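UDP-glucose 4-epimerase (Brucella ovis, PDB 4WOK) probably catalyses the NAD-dependent interconversion of UDP-glucose and UDP-galactose by epimerisation at carbon 4 of the sugar. Local coordinates at residues F124-A129 / I157-L162; V174-F179 / L257-G262. The protein carries 2 engineered substitutions. All blocks are in the same frame, centred on the assembly; numbering follows the deposited sequence.

How the interactions relate
Interactions 1 and 2 lie in one Rossmann-type domain, and both are buried. Interaction 1 sets helix 150-169 against the end of strand 121-125 through side chains: an aromatic-aliphatic patch and a single short serine-carboxylate bond. Interaction 2 is pairing within the sheet, where strand 172-177 meets strand 257-260, outermost within the chain, mainly by backbone bonds. Strands 121-125 and 172-177 are neighbours, so the two contacts share a seam, along which Ser126 N probably bonds to Leu176 O and Ser125 OG to Tyr178 OH. Glu159 of interaction 1 also pairs with Arg177 of interaction 2. Both contacts end at the nicotinamide-ribose half of NAD.

Interaction 1. Residues F124-A129 / I157-L162; sequences FSSSCA and IAEHML. With NAD (nicotinamide-adenine-dinucleotide), chain B.
Ser126 OG donates a 2.6 Å hydrogen bond to Glu159 OE2, the one hydrogen bond that crosses between residues 124-129 and 157-162. The hydroxyl approaches on the anti side of the carboxylate, 27° out of its plane. The Glu159 chain is extended beyond CG, with CD swung away from CA (chi2 -166°), and the acid reaches from the flank of the helix to the serine. Its other oxygen, OE1, forms a salt bridge with Arg177 NH2 and accepts from Gln145 NE2. Both oxygens of this buried carboxylate are therefore engaged, and the arginine would be expected to stabilise its negative charge.

Next to this polar bond lies an apolar patch. Phe124 CG is anti to the backbone N (chi1 178°), and the far tip of the ring, CZ, meets Ala158 CB at 3.4 Å. Leu162, one helical turn on, brings CD1 to 3.6 Å from Phe124 CB and to 3.8 Å from Phe124 CG, so alanine and leucine engage the tip and the root of the same side chain.

Beyond the strand the chain turns along the cofactor. Ser126 O comes within 3.1 Å of NAD C6N, while Ser127 OG accepts from Ala129 N at 2.9 Å in an ST turn that starts the following 3-10 segment.

Helix 150-169 also carries Tyr151, bonded to NAD, and Lys155, whose NZ reaches Ser125 O; their spacing is consistent with the Tyr-x-x-x-Lys motif of short-chain dehydrogenase relatives. The helix packs on strand 121-125 and the loop after it through Ala158, Glu159 and Leu162, and on helix 96-116 through Ile157 and Met161; strand 172-177 lies next to 121-125 in the sheet.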
ATOM      1  N   PHE A 124      10.494   1.261  -1.806  1.00 19.23           N
ATOM      2  CA  PHE A 124       9.555   2.375  -1.641  1.00 18.51           C
ATOM      3  C   PHE A 124       8.135   1.967  -2.004  1.00 22.80           C
ATOM      4  O   PHE A 124       7.878   1.515  -3.118  1.00 23.08           O
ATOM      5  CB  PHE A 124       9.969   3.562  -2.508  1.00 22.09           C
ATOM      6  CG  PHE A 124       9.015   4.730  -2.412  1.00 24.50           C
ATOM      7  CD1 PHE A 124       8.847   5.407  -1.212  1.00 25.82           C
ATOM      8  CD2 PHE A 124       8.264   5.123  -3.506  1.00 24.90           C
ATOM      9  CE1 PHE A 124       7.940   6.486  -1.112  1.00 27.04           C
ATOM     10  CE2 PHE A 124       7.352   6.197  -3.420  1.00 24.25           C
ATOM     11  CZ  PHE A 124       7.200   6.877  -2.220  1.00 22.67           C
ATOM     12  N   SER A 125       7.206   2.122  -1.065  1.00 20.82           N
ATOM     13  CA  SER A 125       5.816   1.790  -1.341  1.00 21.58           C
ATOM     14  C   SER A 125       5.175   2.986  -2.022  1.00 25.27           C
ATOM     15  O   SER A 125       4.912   4.005  -1.397  1.00 23.93           O
ATOM     16  CB  SER A 125       5.063   1.413  -0.054  1.00 22.98           C
ATOM     17  OG  SER A 125       4.354   0.181  -0.221  1.00 29.78           O
ATOM     18  N   SER A 126       4.948   2.860  -3.321  1.00 24.84           N
ATOM     19  CA  SER A 126       4.406   3.947  -4.110  1.00 25.47           C
ATOM     20  C   SER A 126       2.934   3.676  -4.373  1.00 26.63           C
ATOM     21  O   SER A 126       2.309   2.920  -3.639  1.00 33.14           O
ATOM     22  CB  SER A 126       5.187   4.097  -5.417  1.00 26.56           C
ATOM     23  OG  SER A 126       4.840   5.298  -6.086  1.00 25.75           O
ATOM     24  N   SER A 127       2.387   4.267  -5.429  1.00 23.92           N
ATOM     25  CA  SER A 127       0.958   4.142  -5.725  1.00 24.88           C
ATOM     26  C   SER A 127       0.710   4.241  -7.208  1.00 24.44           C
ATOM     27  O   SER A 127       1.416   4.961  -7.904  1.00 28.20           O
ATOM     28  CB  SER A 127       0.155   5.236  -5.008  1.00 24.27           C
ATOM     29  OG  SER A 127      -1.203   5.201  -5.428  1.00 25.93           O
ATOM     30  N   CYS A 128      -0.301   3.529  -7.691  1.00 28.25           N
ATOM     31  CA  CYS A 128      -0.707   3.667  -9.082  1.00 31.59           C
ATOM     32  C   CYS A 128      -1.456   4.978  -9.299  1.00 34.41           C
ATOM     33  O   CYS A 128      -1.811   5.320 -10.426  1.00 35.18           O
ATOM     34  CB  CYS A 128      -1.570   2.485  -9.517  1.00 32.09           C
ATOM     35  SG  CYS A 128      -0.647   0.960  -9.794  1.00 34.97           S
ATOM     36  N   ALA A 129      -1.688   5.720  -8.216  1.00 34.39           N
ATOM     37  CA  ALA A 129      -2.237   7.069  -8.337  1.00 37.13           C
ATOM     38  C   ALA A 129      -1.279   7.996  -9.095  1.00 37.05           C
ATOM     39  O   ALA A 129      -1.685   9.054  -9.578  1.00 37.32           O
ATOM     40  CB  ALA A 129      -2.554   7.646  -6.961  1.00 31.27           C
ATOM     41  N   ILE A 157       6.746  12.519  -6.932  1.00 23.61           N
ATOM     42  CA  ILE A 157       7.930  13.298  -6.555  1.00 22.15           C
ATOM     43  C   ILE A 157       8.923  12.405  -5.819  1.00 21.15           C
ATOM     44  O   ILE A 157      10.117  12.442  -6.101  1.00 20.78           O
ATOM     45  CB  ILE A 157       7.559  14.510  -5.672  1.00 22.73           C
ATOM     46  CG1 ILE A 157       6.759  15.535  -6.478  1.00 24.02           C
ATOM     47  CG2 ILE A 157       8.820  15.138  -5.050  1.00 18.60           C
ATOM     48  CD1 ILE A 157       6.082  16.592  -5.605  1.00 24.25           C
ATOM     49  N   ALA A 158       8.431  11.578  -4.900  1.00 19.05           N
ATOM     50  CA  ALA A 158       9.319  10.640  -4.214  1.00 20.93           C
ATOM     51  C   ALA A 158       9.984   9.660  -5.187  1.00 22.80           C
ATOM     52  O   ALA A 158      11.154   9.329  -5.030  1.00 22.17           O
ATOM     53  CB  ALA A 158       8.565   9.875  -3.142  1.00 21.26           C
ATOM     54  N   GLU A 159       9.248   9.196  -6.194  1.00 21.73           N
ATOM     55  CA  GLU A 159       9.861   8.305  -7.182  1.00 21.05           C
ATOM     56  C   GLU A 159      11.030   9.002  -7.896  1.00 23.66           C
ATOM     57  O   GLU A 159      12.109   8.431  -8.043  1.00 23.99           O
ATOM     58  CB  GLU A 159       8.831   7.819  -8.209  1.00 23.37           C
ATOM     59  CG  GLU A 159       7.752   6.903  -7.626  1.00 28.38           C
ATOM     60  CD  GLU A 159       6.959   6.168  -8.696  1.00 30.30           C
ATOM     61  OE1 GLU A 159       7.125   6.492  -9.891  1.00 31.34           O
ATOM     62  OE2 GLU A 159       6.171   5.263  -8.345  1.00 28.54           O
ATOM     63  N   HIS A 160      10.815  10.238  -8.333  1.00 26.90           N
ATOM     64  CA  HIS A 160      11.873  10.974  -9.026  1.00 25.96           C
ATOM     65  C   HIS A 160      13.017  11.332  -8.086  1.00 27.46           C
ATOM     66  O   HIS A 160      14.167  11.387  -8.510  1.00 25.94           O
ATOM     67  CB  HIS A 160      11.313  12.237  -9.675  1.00 28.50           C
ATOM     68  CG  HIS A 160      10.458  11.955 -10.867  1.00 40.80           C
ATOM     69  ND1 HIS A 160       9.334  12.689 -11.171  1.00 39.59           N
ATOM     70  CD2 HIS A 160      10.561  11.008 -11.827  1.00 40.94           C
ATOM     71  CE1 HIS A 160       8.782  12.209 -12.272  1.00 38.49           C
ATOM     72  NE2 HIS A 160       9.505  11.186 -12.686  1.00 41.14           N
ATOM     73  N   MET A 161      12.701  11.579  -6.819  1.00 23.55           N
ATOM     74  CA  MET A 161      13.741  11.845  -5.829  1.00 21.28           C
ATOM     75  C   MET A 161      14.631  10.617  -5.671  1.00 20.74           C
ATOM     76  O   MET A 161      15.862  10.727  -5.617  1.00 22.02           O
ATOM     77  CB  MET A 161      13.124  12.224  -4.484  1.00 17.32           C
ATOM     78  CG  MET A 161      14.116  12.853  -3.498  1.00 18.72           C
ATOM     79  SD  MET A 161      13.414  12.958  -1.836  1.00 23.77           S
ATOM     80  CE  MET A 161      12.134  14.210  -2.075  1.00 20.96           C
ATOM     81  N   LEU A 162      14.003   9.447  -5.592  1.00 21.28           N
ATOM     82  CA  LEU A 162      14.759   8.185  -5.605  1.00 23.98           C
ATOM     83  C   LEU A 162      15.726   8.101  -6.785  1.00 23.88           C
ATOM     84  O   LEU A 162      16.901   7.756  -6.612  1.00 27.39           O
ATOM     85  CB  LEU A 162      13.802   6.984  -5.646  1.00 24.34           C
ATOM     86  CG  LEU A 162      13.104   6.648  -4.333  1.00 27.02           C
ATOM     87  CD1 LEU A 162      11.940   5.718  -4.601  1.00 26.91           C
ATOM     88  CD2 LEU A 162      14.073   5.997  -3.362  1.00 29.84           C
TER
HETATM   89  PA  NAD B 400      -1.072   2.981   7.431  1.00 18.84           P
HETATM   90  O1A NAD B 400      -1.365   4.427   7.787  1.00 20.23           O
HETATM   91  O2A NAD B 400      -1.693   1.803   8.122  1.00 19.51           O
HETATM   92  O5B NAD B 400       0.619   2.799   7.763  1.00 21.21           O
HETATM   93  C5B NAD B 400       1.286   4.041   7.705  1.00 15.40           C
HETATM   94  C4B NAD B 400       2.369   3.947   8.812  1.00 15.82           C
HETATM   95  O4B NAD B 400       3.313   5.018   8.678  1.00 18.45           O
HETATM   96  C3B NAD B 400       1.580   4.145  10.111  1.00 16.03           C
HETATM   97  O3B NAD B 400       1.998   3.152  11.014  1.00 16.55           O
HETATM   98  C2B NAD B 400       2.019   5.563  10.556  1.00 14.48           C
HETATM   99  O2B NAD B 400       2.030   5.665  11.925  1.00 15.62           O
HETATM  100  C1B NAD B 400       3.479   5.618   9.977  1.00 14.01           C
HETATM  101  N9A NAD B 400       3.908   6.998   9.676  1.00 15.86           N
HETATM  102  C8A NAD B 400       3.236   7.996   8.937  1.00 17.63           C
HETATM  103  N7A NAD B 400       3.944   9.126   8.838  1.00 17.63           N
HETATM  104  C5A NAD B 400       5.122   8.852   9.546  1.00 20.33           C
HETATM  105  C6A NAD B 400       6.261   9.641   9.816  1.00 19.91           C
HETATM  106  N6A NAD B 400       6.336  10.935   9.356  1.00 14.20           N
HETATM  107  N1A NAD B 400       7.284   9.118  10.532  1.00 18.63           N
HETATM  108  C2A NAD B 400       7.157   7.827  10.978  1.00 14.25           C
HETATM  109  N3A NAD B 400       6.120   6.957  10.805  1.00 15.49           N
HETATM  110  C4A NAD B 400       5.118   7.526  10.065  1.00 15.97           C
HETATM  111  O3  NAD B 400      -1.204   3.092   5.833  1.00 18.72           O
HETATM  112  PN  NAD B 400      -0.964   1.739   4.982  1.00 23.39           P
HETATM  113  O1N NAD B 400      -0.281   0.570   5.632  1.00 20.36           O
HETATM  114  O2N NAD B 400      -2.164   1.664   4.104  1.00 29.35           O
HETATM  115  O5D NAD B 400       0.066   2.154   3.659  1.00 34.97           O
HETATM  116  C5D NAD B 400       1.286   2.549   4.052  1.00 36.16           C
HETATM  117  C4D NAD B 400       2.083   2.750   2.763  1.00 23.04           C
HETATM  118  O4D NAD B 400       1.386   2.052   1.651  1.00 21.98           O
HETATM  119  C3D NAD B 400       2.072   4.245   2.384  1.00 26.13           C
HETATM  120  O3D NAD B 400       3.281   4.476   1.735  1.00 30.12           O
HETATM  121  C2D NAD B 400       0.902   4.296   1.395  1.00 32.83           C
HETATM  122  O2D NAD B 400       0.985   5.298   0.461  1.00 40.86           O
HETATM  123  C1D NAD B 400       1.224   2.987   0.636  1.00 24.26           C
HETATM  124  N1N NAD B 400      -0.013   2.601  -0.212  1.00 25.24           N
HETATM  125  C2N NAD B 400      -1.122   2.101   0.464  1.00 26.59           C
HETATM  126  C3N NAD B 400      -2.265   1.741  -0.298  1.00 25.97           C
HETATM  127  C7N NAD B 400      -3.473   1.201   0.421  1.00 31.14           C
HETATM  128  O7N NAD B 400      -4.470   0.847  -0.216  1.00 25.78           O
HETATM  129  N7N NAD B 400      -3.437   1.111   1.799  1.00 20.89           N
HETATM  130  C4N NAD B 400      -2.246   1.909  -1.684  1.00 27.60           C
HETATM  131  C5N NAD B 400      -1.118   2.417  -2.328  1.00 32.73           C
HETATM  132  C6N NAD B 400       0.011   2.769  -1.574  1.00 31.50           C

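Interaction 2. Residues V174-F179 / L257-G262; sequences VALRYF and LAVNLG. With NAD (nicotinamide-adenine-dinucleotide), chain B.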
ATOM      1  N   VAL A 174      13.805  -0.037  -5.293  1.00 26.40           N
ATOM      2  CA  VAL A 174      12.686  -0.610  -6.014  1.00 28.34           C
ATOM      3  C   VAL A 174      11.475   0.178  -5.575  1.00 29.98           C
ATOM      4  O   VAL A 174      11.212   0.280  -4.374  1.00 26.55           O
ATOM      5  CB  VAL A 174      12.469  -2.099  -5.704  1.00 29.40           C
ATOM      6  CG1 VAL A 174      11.193  -2.622  -6.381  1.00 30.91           C
ATOM      7  CG2 VAL A 174      13.682  -2.925  -6.129  1.00 28.70           C
ATOM      8  N   ALA A 175      10.762   0.753  -6.534  1.00 26.08           N
ATOM      9  CA  ALA A 175       9.515   1.439  -6.239  1.00 26.46           C
ATOM     10  C   ALA A 175       8.387   0.497  -6.613  1.00 30.53           C
ATOM     11  O   ALA A 175       8.391  -0.074  -7.701  1.00 32.13           O
ATOM     12  CB  ALA A 175       9.414   2.760  -7.002  1.00 26.04           C
ATOM     13  N   LEU A 176       7.434   0.317  -5.704  1.00 26.63           N
ATOM     14  CA  LEU A 176       6.341  -0.618  -5.934  1.00 28.35           C
ATOM     15  C   LEU A 176       5.016   0.130  -5.995  1.00 33.87           C
ATOM     16  O   LEU A 176       4.615   0.779  -5.027  1.00 26.68           O
ATOM     17  CB  LEU A 176       6.310  -1.689  -4.842  1.00 27.21           C
ATOM     18  CG  LEU A 176       7.556  -2.577  -4.741  1.00 29.16           C
ATOM     19  CD1 LEU A 176       7.474  -3.476  -3.511  1.00 32.56           C
ATOM     20  CD2 LEU A 176       7.764  -3.423  -6.006  1.00 28.13           C
ATOM     21  N   ARG A 177       4.349   0.030  -7.142  1.00 26.88           N
ATOM     22  CA  ARG A 177       3.114   0.759  -7.399  1.00 30.51           C
ATOM     23  C   ARG A 177       1.912  -0.184  -7.350  1.00 31.09           C
ATOM     24  O   ARG A 177       1.919  -1.245  -7.975  1.00 31.01           O
ATOM     25  CB  ARG A 177       3.170   1.457  -8.769  1.00 30.93           C
ATOM     26  CG  ARG A 177       4.374   2.368  -8.988  1.00 34.49           C
ATOM     27  CD  ARG A 177       4.401   2.901 -10.423  1.00 33.31           C
ATOM     28  NE  ARG A 177       5.559   3.751 -10.692  1.00 31.17           N
ATOM     29  CZ  ARG A 177       6.151   3.842 -11.885  1.00 35.48           C
ATOM     30  NH1 ARG A 177       5.692   3.136 -12.913  1.00 34.67           N
ATOM     31  NH2 ARG A 177       7.195   4.639 -12.056  1.00 30.43           N
ATOM     32  N   TYR A 178       0.881   0.200  -6.604  1.00 28.73           N
ATOM     33  CA  TYR A 178      -0.345  -0.593  -6.569  1.00 32.48           C
ATOM     34  C   TYR A 178      -1.509   0.309  -6.215  1.00 31.97           C
ATOM     35  O   TYR A 178      -1.308   1.452  -5.785  1.00 29.53           O
ATOM     36  CB  TYR A 178      -0.225  -1.754  -5.575  1.00 28.26           C
ATOM     37  CG  TYR A 178       0.298  -1.347  -4.205  1.00 26.25           C
ATOM     38  CD1 TYR A 178       1.668  -1.205  -3.968  1.00 29.72           C
ATOM     39  CD2 TYR A 178      -0.578  -1.130  -3.152  1.00 26.22           C
ATOM     40  CE1 TYR A 178       2.139  -0.835  -2.725  1.00 28.68           C
ATOM     41  CE2 TYR A 178      -0.119  -0.775  -1.903  1.00 25.60           C
ATOM     42  CZ  TYR A 178       1.240  -0.621  -1.694  1.00 31.67           C
ATOM     43  OH  TYR A 178       1.698  -0.255  -0.447  1.00 28.91           O
ATOM     44  N   PHE A 179      -2.727  -0.198  -6.399  1.00 27.79           N
ATOM     45  CA  PHE A 179      -3.922   0.613  -6.168  1.00 34.77           C
ATOM     46  C   PHE A 179      -4.500   0.486  -4.754  1.00 41.08           C
ATOM     47  O   PHE A 179      -4.419   1.428  -3.959  1.00 41.07           O
ATOM     48  CB  PHE A 179      -5.006   0.257  -7.194  1.00 36.05           C
ATOM     49  CG  PHE A 179      -4.878   1.003  -8.498  1.00 34.27           C
ATOM     50  CD1 PHE A 179      -5.118   2.374  -8.554  1.00 36.06           C
ATOM     51  CD2 PHE A 179      -4.519   0.340  -9.663  1.00 35.27           C
ATOM     52  CE1 PHE A 179      -5.008   3.067  -9.751  1.00 38.71           C
ATOM     53  CE2 PHE A 179      -4.411   1.022 -10.864  1.00 31.04           C
ATOM     54  CZ  PHE A 179      -4.657   2.391 -10.907  1.00 32.49           C
ATOM     55  N   LEU A 257      14.367  -0.635  -9.943  1.00 31.12           N
ATOM     56  CA  LEU A 257      13.115  -1.047 -10.572  1.00 31.72           C
ATOM     57  C   LEU A 257      11.969  -0.145 -10.153  1.00 36.64           C
ATOM     58  O   LEU A 257      11.971   0.403  -9.051  1.00 30.11           O
ATOM     59  CB  LEU A 257      12.755  -2.484 -10.198  1.00 38.70           C
ATOM     60  CG  LEU A 257      13.549  -3.682 -10.693  1.00 43.56           C
ATOM     61  CD1 LEU A 257      12.964  -4.947 -10.073  1.00 37.35           C
ATOM     62  CD2 LEU A 257      13.519  -3.754 -12.217  1.00 38.60           C
ATOM     63  N   ALA A 258      10.994  -0.002 -11.041  1.00 34.43           N
ATOM     64  CA  ALA A 258       9.682   0.513 -10.675  1.00 36.18           C
ATOM     65  C   ALA A 258       8.648  -0.378 -11.350  1.00 40.95           C
ATOM     66  O   ALA A 258       8.539  -0.386 -12.581  1.00 40.94           O
ATOM     67  CB  ALA A 258       9.521   1.969 -11.092  1.00 32.58           C
ATOM     68  N   VAL A 259       7.920  -1.160 -10.554  1.00 34.91           N
ATOM     69  CA  VAL A 259       6.949  -2.100 -11.105  1.00 31.79           C
ATOM     70  C   VAL A 259       5.577  -2.023 -10.425  1.00 36.32           C
ATOM     71  O   VAL A 259       5.470  -1.662  -9.255  1.00 33.17           O
ATOM     72  CB  VAL A 259       7.465  -3.559 -11.017  1.00 39.20           C
ATOM     73  CG1 VAL A 259       8.794  -3.711 -11.762  1.00 42.28           C
ATOM     74  CG2 VAL A 259       7.613  -3.997  -9.577  1.00 38.93           C
ATOM     75  N   ASN A 260       4.541  -2.367 -11.190  1.00 36.03           N
ATOM     76  CA  ASN A 260       3.179  -2.503 -10.700  1.00 34.48           C
ATOM     77  C   ASN A 260       2.962  -3.801  -9.932  1.00 40.57           C
ATOM     78  O   ASN A 260       3.538  -4.834 -10.276  1.00 34.52           O
ATOM     79  CB  ASN A 260       2.186  -2.471 -11.862  1.00 35.68           C
ATOM     80  CG  ASN A 260       2.157  -1.144 -12.587  1.00 40.44           C
ATOM     81  OD1 ASN A 260       2.500  -0.103 -12.028  1.00 33.52           O
ATOM     82  ND2 ASN A 260       1.721  -1.175 -13.850  1.00 37.75           N
ATOM     83  N   LEU A 261       2.111  -3.748  -8.913  1.00 33.73           N
ATOM     84  CA  LEU A 261       1.677  -4.939  -8.189  1.00 30.54           C
ATOM     85  C   LEU A 261       0.167  -5.091  -8.311  1.00 35.12           C
ATOM     86  O   LEU A 261      -0.575  -4.133  -8.106  1.00 34.19           O
ATOM     87  CB  LEU A 261       2.073  -4.859  -6.715  1.00 34.67           C
ATOM     88  CG  LEU A 261       3.560  -4.696  -6.401  1.00 35.15           C
ATOM     89  CD1 LEU A 261       3.771  -4.591  -4.903  1.00 30.27           C
ATOM     90  CD2 LEU A 261       4.355  -5.849  -6.986  1.00 33.26           C
ATOM     91  N   GLY A 262      -0.281  -6.297  -8.651  1.00 32.03           N
ATOM     92  CA  GLY A 262      -1.696  -6.579  -8.766  1.00 32.59           C
ATOM     93  C   GLY A 262      -1.983  -7.912  -9.436  1.00 37.39           C
ATOM     94  O   GLY A 262      -1.071  -8.672  -9.753  1.00 39.58           O
TER
HETATM   95  PA  NAD B 400      -1.072   2.981   7.431  1.00 18.84           P
HETATM   96  O1A NAD B 400      -1.365   4.427   7.787  1.00 20.23           O
HETATM   97  O2A NAD B 400      -1.693   1.803   8.122  1.00 19.51           O
HETATM   98  O5B NAD B 400       0.619   2.799   7.763  1.00 21.21           O
HETATM   99  C5B NAD B 400       1.286   4.041   7.705  1.00 15.40           C
HETATM  100  C4B NAD B 400       2.369   3.947   8.812  1.00 15.82           C
HETATM  101  O4B NAD B 400       3.313   5.018   8.678  1.00 18.45           O
HETATM  102  C3B NAD B 400       1.580   4.145  10.111  1.00 16.03           C
HETATM  103  O3B NAD B 400       1.998   3.152  11.014  1.00 16.55           O
HETATM  104  C2B NAD B 400       2.019   5.563  10.556  1.00 14.48           C
HETATM  105  O2B NAD B 400       2.030   5.665  11.925  1.00 15.62           O
HETATM  106  C1B NAD B 400       3.479   5.618   9.977  1.00 14.01           C
HETATM  107  N9A NAD B 400       3.908   6.998   9.676  1.00 15.86           N
HETATM  108  C8A NAD B 400       3.236   7.996   8.937  1.00 17.63           C
HETATM  109  N7A NAD B 400       3.944   9.126   8.838  1.00 17.63           N
HETATM  110  C5A NAD B 400       5.122   8.852   9.546  1.00 20.33           C
HETATM  111  C6A NAD B 400       6.261   9.641   9.816  1.00 19.91           C
HETATM  112  N6A NAD B 400       6.336  10.935   9.356  1.00 14.20           N
HETATM  113  N1A NAD B 400       7.284   9.118  10.532  1.00 18.63           N
HETATM  114  C2A NAD B 400       7.157   7.827  10.978  1.00 14.25           C
HETATM  115  N3A NAD B 400       6.120   6.957  10.805  1.00 15.49           N
HETATM  116  C4A NAD B 400       5.118   7.526  10.065  1.00 15.97           C
HETATM  117  O3  NAD B 400      -1.204   3.092   5.833  1.00 18.72           O
HETATM  118  PN  NAD B 400      -0.964   1.739   4.982  1.00 23.39           P
HETATM  119  O1N NAD B 400      -0.281   0.570   5.632  1.00 20.36           O
HETATM  120  O2N NAD B 400      -2.164   1.664   4.104  1.00 29.35           O
HETATM  121  O5D NAD B 400       0.066   2.154   3.659  1.00 34.97           O
HETATM  122  C5D NAD B 400       1.286   2.549   4.052  1.00 36.16           C
HETATM  123  C4D NAD B 400       2.083   2.750   2.763  1.00 23.04           C
HETATM  124  O4D NAD B 400       1.386   2.052   1.651  1.00 21.98           O
HETATM  125  C3D NAD B 400       2.072   4.245   2.384  1.00 26.13           C
HETATM  126  O3D NAD B 400       3.281   4.476   1.735  1.00 30.12           O
HETATM  127  C2D NAD B 400       0.902   4.296   1.395  1.00 32.83           C
HETATM  128  O2D NAD B 400       0.985   5.298   0.461  1.00 40.86           O
HETATM  129  C1D NAD B 400       1.224   2.987   0.636  1.00 24.26           C
HETATM  130  N1N NAD B 400      -0.013   2.601  -0.212  1.00 25.24           N
HETATM  131  C2N NAD B 400      -1.122   2.101   0.464  1.00 26.59           C
HETATM  132  C3N NAD B 400      -2.265   1.741  -0.298  1.00 25.97           C
HETATM  133  C7N NAD B 400      -3.473   1.201   0.421  1.00 31.14           C
HETATM  134  O7N NAD B 400      -4.470   0.847  -0.216  1.00 25.78           O
HETATM  135  N7N NAD B 400      -3.437   1.111   1.799  1.00 20.89           N
HETATM  136  C4N NAD B 400      -2.246   1.909  -1.684  1.00 27.60           C
HETATM  137  C5N NAD B 400      -1.118   2.417  -2.328  1.00 32.73           C
HETATM  138  C6N NAD B 400       0.011   2.769  -1.574  1.00 31.50           C
HETATM  139  O   HOH W   1      -2.891  -2.477  -7.805  1.00 40.38           O
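Ala175 and Arg177 each turn both backbone polar groups toward residues 257-261, in regular parallel pairing. Ala175 N donates to Leu257 O at 2.8 Å and Ala175 O accepts from Val259 N; two residues on, Arg177 N donates to Val259 O and Arg177 O accepts from Leu261 N at 2.7 Å. The short strand axes run nearly parallel, 15° apart in direction.

Side chains follow the alternation. On one face Val174 lies beside Leu257, and Leu176 CD2 touches Val259 CG2 at 3.6 Å; helices 236-251 and 304-310 cover this side. On the face of Ala175 and Ala258, the extended Arg177 chain carries its guanidinium back so that Ala258 CB sits 3.7 Å above its plane, toward the rim. The polar ends on this face find their partners in other parts of the chain: Arg177 forms a salt bridge with Glu159, and Tyr131 OH bonds both Arg177 NH1 and Asn260 OD1.

Past the paired residues, Leu261 lies alongside Tyr178, and a water bridges Phe179 N and Leu261 O. Tyr178 CG stands between the backbone N and the carbonyl carbon (chi1 49°), and its ring leads away from Leu261 to the cofactor, with CE2 at 3.4 Å from NAD C5N. Its OH bonds to Ser125 OG, which ties the ring to the neighbouring strand 121-125, and lies 3.1 Å from NAD O4D.

Phe179 O approaches NAD C4N at 3.2 Å, the carbon that accepts hydride when NAD is reduced. The backbone bonds to 257-261 and the Tyr178 bond to Ser125 hold the end of strand 172-177 where the Tyr178 ring and the Phe179 carbonyl both border the nicotinamide, which is consistent with a part in orienting it.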